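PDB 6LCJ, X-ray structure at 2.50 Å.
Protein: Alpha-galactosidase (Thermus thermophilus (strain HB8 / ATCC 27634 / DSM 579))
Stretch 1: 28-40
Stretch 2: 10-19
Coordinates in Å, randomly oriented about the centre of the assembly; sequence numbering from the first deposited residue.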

# COMPACT_ATOMS: atom_id res chain seq x y z
N ARG E 28 -37.69 -13.69 -29.46
CA ARG E 28 -36.90 -12.50 -29.73
C ARG E 28 -37.22 -11.46 -28.68
O ARG E 28 -38.39 -11.11 -28.48
CB ARG E 28 -37.18 -11.98 -31.13
CG ARG E 28 -36.30 -10.82 -31.51
CD ARG E 28 -36.63 -10.32 -32.90
NE ARG E 28 -36.44 -11.34 -33.93
CZ ARG E 28 -35.63 -11.18 -34.97
NH1 ARG E 28 -34.95 -10.03 -35.10
NH2 ARG E 28 -35.50 -12.15 -35.87
N LEU E 29 -36.19 -10.97 -28.00
CA LEU E 29 -36.31 -9.95 -26.96
C LEU E 29 -35.89 -8.61 -27.54
O LEU E 29 -35.21 -8.54 -28.56
CB LEU E 29 -35.44 -10.31 -25.75
CG LEU E 29 -35.58 -11.75 -25.25
CD1 LEU E 29 -34.71 -11.96 -24.02
CD2 LEU E 29 -37.04 -12.09 -24.96
N TRP E 30 -36.32 -7.54 -26.87
CA TRP E 30 -35.79 -6.21 -27.17
C TRP E 30 -35.31 -5.53 -25.91
O TRP E 30 -35.93 -5.66 -24.85
CB TRP E 30 -36.82 -5.33 -27.84
CG TRP E 30 -36.51 -5.20 -29.26
CD1 TRP E 30 -35.65 -4.31 -29.84
CD2 TRP E 30 -37.02 -6.04 -30.30
NE1 TRP E 30 -35.60 -4.54 -31.20
CE2 TRP E 30 -36.43 -5.58 -31.51
CE3 TRP E 30 -37.92 -7.11 -30.34
CZ2 TRP E 30 -36.73 -6.17 -32.74
CZ3 TRP E 30 -38.21 -7.69 -31.56
CH2 TRP E 30 -37.61 -7.22 -32.75
N GLY E 31 -34.20 -4.81 -26.02
CA GLY E 31 -33.74 -4.01 -24.90
C GLY E 31 -32.26 -3.79 -24.82
O GLY E 31 -31.46 -4.69 -25.10
N ARG E 32 -31.86 -2.57 -24.44
CA ARG E 32 -30.45 -2.30 -24.20
C ARG E 32 -29.87 -3.28 -23.19
O ARG E 32 -28.74 -3.75 -23.34
CB ARG E 32 -30.27 -0.86 -23.72
CG ARG E 32 -28.94 -0.24 -24.15
CD ARG E 32 -28.46 0.81 -23.17
NE ARG E 32 -27.03 1.10 -23.31
CZ ARG E 32 -26.15 1.03 -22.30
NH1 ARG E 32 -26.55 0.67 -21.09
NH2 ARG E 32 -24.86 1.30 -22.51
N GLU E 33 -30.64 -3.62 -22.16
CA GLU E 33 -30.22 -4.63 -21.20
C GLU E 33 -31.34 -5.63 -21.00
O GLU E 33 -32.51 -5.24 -20.86
CB GLU E 33 -29.82 -4.02 -19.85
CG GLU E 33 -29.12 -5.05 -18.99
CD GLU E 33 -28.64 -4.49 -17.67
OE1 GLU E 33 -28.03 -3.39 -17.66
OE2 GLU E 33 -28.89 -5.16 -16.65
N VAL E 34 -31.00 -6.92 -21.01
CA VAL E 34 -31.97 -7.98 -20.80
C VAL E 34 -31.40 -8.94 -19.78
O VAL E 34 -30.19 -9.13 -19.67
CB VAL E 34 -32.35 -8.71 -22.11
CG1 VAL E 34 -32.97 -7.73 -23.11
CG2 VAL E 34 -31.15 -9.42 -22.71
N ARG E 35 -32.29 -9.53 -18.99
CA ARG E 35 -31.91 -10.45 -17.93
C ARG E 35 -32.72 -11.72 -18.09
O ARG E 35 -33.95 -11.66 -18.16
CB ARG E 35 -32.14 -9.83 -16.55
CG ARG E 35 -31.36 -8.56 -16.35
CD ARG E 35 -31.09 -8.29 -14.89
NE ARG E 35 -30.22 -7.13 -14.74
CZ ARG E 35 -29.99 -6.51 -13.59
NH1 ARG E 35 -30.57 -6.93 -12.48
NH2 ARG E 35 -29.17 -5.46 -13.57
N VAL E 36 -32.04 -12.86 -18.17
CA VAL E 36 -32.68 -14.15 -18.34
C VAL E 36 -32.22 -15.03 -17.18
O VAL E 36 -31.02 -15.10 -16.91
CB VAL E 36 -32.33 -14.79 -19.69
CG1 VAL E 36 -32.94 -16.17 -19.80
CG2 VAL E 36 -32.79 -13.91 -20.84
N PHE E 37 -33.17 -15.68 -16.50
CA PHE E 37 -32.80 -16.50 -15.36
C PHE E 37 -33.01 -17.96 -15.69
O PHE E 37 -34.10 -18.33 -16.15
CB PHE E 37 -33.60 -16.12 -14.11
CG PHE E 37 -33.48 -14.68 -13.75
CD1 PHE E 37 -32.54 -14.26 -12.82
CD2 PHE E 37 -34.29 -13.73 -14.36
CE1 PHE E 37 -32.42 -12.92 -12.51
CE2 PHE E 37 -34.17 -12.39 -14.06
CZ PHE E 37 -33.24 -11.98 -13.13
N PRO E 38 -31.99 -18.80 -15.52
CA PRO E 38 -32.14 -20.20 -15.82
C PRO E 38 -33.14 -20.85 -14.89
O PRO E 38 -33.20 -20.54 -13.69
CB PRO E 38 -30.73 -20.77 -15.60
CG PRO E 38 -30.09 -19.81 -14.66
CD PRO E 38 -30.65 -18.47 -15.03
N PRO E 39 -33.95 -21.75 -15.40
CA PRO E 39 -34.83 -22.54 -14.55
C PRO E 39 -34.13 -23.79 -14.05
O PRO E 39 -34.78 -24.81 -13.79
CB PRO E 39 -36.00 -22.86 -15.48
CG PRO E 39 -35.34 -22.97 -16.83
CD PRO E 39 -34.17 -22.02 -16.84
N PHE E 40 -32.81 -23.74 -13.92
CA PHE E 40 -31.99 -24.86 -13.50
C PHE E 40 -30.75 -24.29 -12.85
O PHE E 40 -30.37 -23.15 -13.14
CB PHE E 40 -31.59 -25.77 -14.68
CG PHE E 40 -30.95 -25.04 -15.85
CD1 PHE E 40 -29.61 -24.68 -15.83
CD2 PHE E 40 -31.70 -24.74 -16.99
CE1 PHE E 40 -29.03 -24.01 -16.91
CE2 PHE E 40 -31.13 -24.07 -18.07
CZ PHE E 40 -29.79 -23.71 -18.03
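Stretch 2 (10-19) GAEVFLRAEG

The most unusual feature of this contact is that strand 12-17 pairs with only the later of two strands in stretch 1, while the earlier one meets the residues just after it. In the alpha-galactosidase segment 28-40, strand 28-30 gives way at Gly31 and Arg32 to a second strand that begins at Glu33, and the two strands meet stretch 2 differently. The second runs antiparallel to strand 12-17, with 171° between their directions and a closest axial approach of 4.5 Å; strand 28-30 stands 7.5 Å off at 44°. Gly31 occupies the break with phi/psi of 151/141, angles at which a CB would be jammed against the preceding carbonyl, a conformation that calls for glycine.

The example illustrates a general principle: backbone hydrogen bonds can continue past a break in a strand even where the antiparallel alignment does not. Beyond the break, Arg35 and Arg16 form a reciprocal pair, Arg35 N donating to Arg16 O at 3.0 Å and Arg16 N to Arg35 O at 2.7 Å. Two residues along, Phe37 N donates to Phe14 O at 2.9 Å. Before the break, Trp30 N reaches Gly19 O at 3.1 Å, while Trp30 O accepts from Glu18 N at 2.9 Å and, in a weak bond, from Gly19 N at 3.5 Å. CA-H...O contacts supplement these links, from Val34 CA to Arg16 O and from Leu29 CA to Gly19 O, each 3.3 Å.

Alternation of side chains follows from the extended backbone. Val36 faces Leu15 as a non-hydrogen-bonded pair, their CA atoms 4.3 Å apart and Val36 CG2 4.1 Å from Leu15 CB. Arg35 and Arg16 share the other face, yet only the bases of these like-charged side chains adjoin, CB to CB at 4.1 Å, since both ends lead away. The Arg35 guanidinium instead forms a salt bridge within its own stretch, Arg35 NE lying 3.0 Å from Glu33 OE2.

Apolar packing fills in around the backbone ladder. Leu29 CD2 touches Leu15 CD1 at 3.5 Å, and Ala17 CB receives both Leu29 CB at 4.1 Å and Val34 CG1 at 3.9 Å, so this small residue meets side chains from both strands of stretch 1. Val36 CG1 packs on Val13 CG1 at 3.9 Å. At the far end Pro39, which has no amide hydrogen to donate, contributes its ring: Pro39 CG lies 3.9 Å from Ala11 CB and equally far from Val13 CG2, while Pro39 CB approaches Glu12 O to 3.1 Å. Altogether the two stretches bury 701 Å².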

# COMPACT_ATOMS: atom_id res chain seq x y z
N GLY E 10 -39.78 -26.65 -22.94
CA GLY E 10 -40.46 -27.44 -21.94
C GLY E 10 -40.21 -26.96 -20.53
O GLY E 10 -40.52 -27.69 -19.58
N ALA E 11 -39.65 -25.76 -20.37
CA ALA E 11 -39.35 -25.20 -19.07
C ALA E 11 -39.94 -23.80 -18.96
O ALA E 11 -40.19 -23.13 -19.97
CB ALA E 11 -37.83 -25.14 -18.82
N GLU E 12 -40.15 -23.38 -17.72
CA GLU E 12 -40.63 -22.04 -17.40
C GLU E 12 -39.43 -21.12 -17.15
O GLU E 12 -38.66 -21.35 -16.22
CB GLU E 12 -41.53 -22.09 -16.17
CG GLU E 12 -42.18 -20.79 -15.78
CD GLU E 12 -43.00 -20.92 -14.51
OE1 GLU E 12 -42.56 -21.66 -13.59
OE2 GLU E 12 -44.07 -20.29 -14.42
N VAL E 13 -39.27 -20.09 -17.98
CA VAL E 13 -38.10 -19.23 -17.92
C VAL E 13 -38.56 -17.81 -17.58
O VAL E 13 -39.49 -17.29 -18.19
CB VAL E 13 -37.30 -19.25 -19.23
CG1 VAL E 13 -36.06 -18.39 -19.11
CG2 VAL E 13 -36.94 -20.69 -19.60
N PHE E 14 -37.90 -17.21 -16.59
CA PHE E 14 -38.21 -15.85 -16.18
C PHE E 14 -37.19 -14.91 -16.78
O PHE E 14 -36.01 -15.26 -16.90
CB PHE E 14 -38.23 -15.74 -14.66
CG PHE E 14 -39.30 -16.57 -14.01
CD1 PHE E 14 -40.63 -16.19 -14.10
CD2 PHE E 14 -38.99 -17.75 -13.36
CE1 PHE E 14 -41.62 -16.97 -13.53
CE2 PHE E 14 -39.97 -18.54 -12.79
CZ PHE E 14 -41.29 -18.14 -12.87
N LEU E 15 -37.64 -13.72 -17.18
CA LEU E 15 -36.72 -12.79 -17.80
C LEU E 15 -37.23 -11.37 -17.66
O LEU E 15 -38.40 -11.12 -17.38
CB LEU E 15 -36.50 -13.07 -19.29
CG LEU E 15 -37.73 -12.70 -20.11
CD1 LEU E 15 -37.39 -12.09 -21.44
CD2 LEU E 15 -38.45 -13.95 -20.30
N ARG E 16 -36.32 -10.44 -17.90
CA ARG E 16 -36.62 -9.02 -17.87
C ARG E 16 -36.17 -8.43 -19.19
O ARG E 16 -34.98 -8.42 -19.50
CB ARG E 16 -35.91 -8.35 -16.70
CG ARG E 16 -36.69 -7.19 -16.17
CD ARG E 16 -35.97 -6.57 -15.02
NE ARG E 16 -36.44 -5.22 -14.81
CZ ARG E 16 -36.40 -4.61 -13.63
NH1 ARG E 16 -35.91 -5.25 -12.57
NH2 ARG E 16 -36.85 -3.37 -13.52
N ALA E 17 -37.13 -7.95 -19.97
CA ALA E 17 -36.84 -7.34 -21.26
C ALA E 17 -37.94 -6.33 -21.54
O ALA E 17 -38.98 -6.31 -20.88
CB ALA E 17 -36.75 -8.40 -22.36
N GLU E 18 -37.70 -5.47 -22.54
CA GLU E 18 -38.68 -4.47 -22.89
C GLU E 18 -39.72 -4.97 -23.89
O GLU E 18 -40.81 -4.41 -23.97
CB GLU E 18 -38.01 -3.23 -23.47
CG GLU E 18 -36.95 -2.67 -22.56
CD GLU E 18 -36.35 -1.39 -23.11
OE1 GLU E 18 -35.16 -1.13 -22.82
OE2 GLU E 18 -37.08 -0.66 -23.84
N GLY E 19 -39.41 -6.02 -24.64
CA GLY E 19 -40.37 -6.59 -25.56
C GLY E 19 -40.05 -8.04 -25.82
O GLY E 19 -38.96 -8.54 -25.49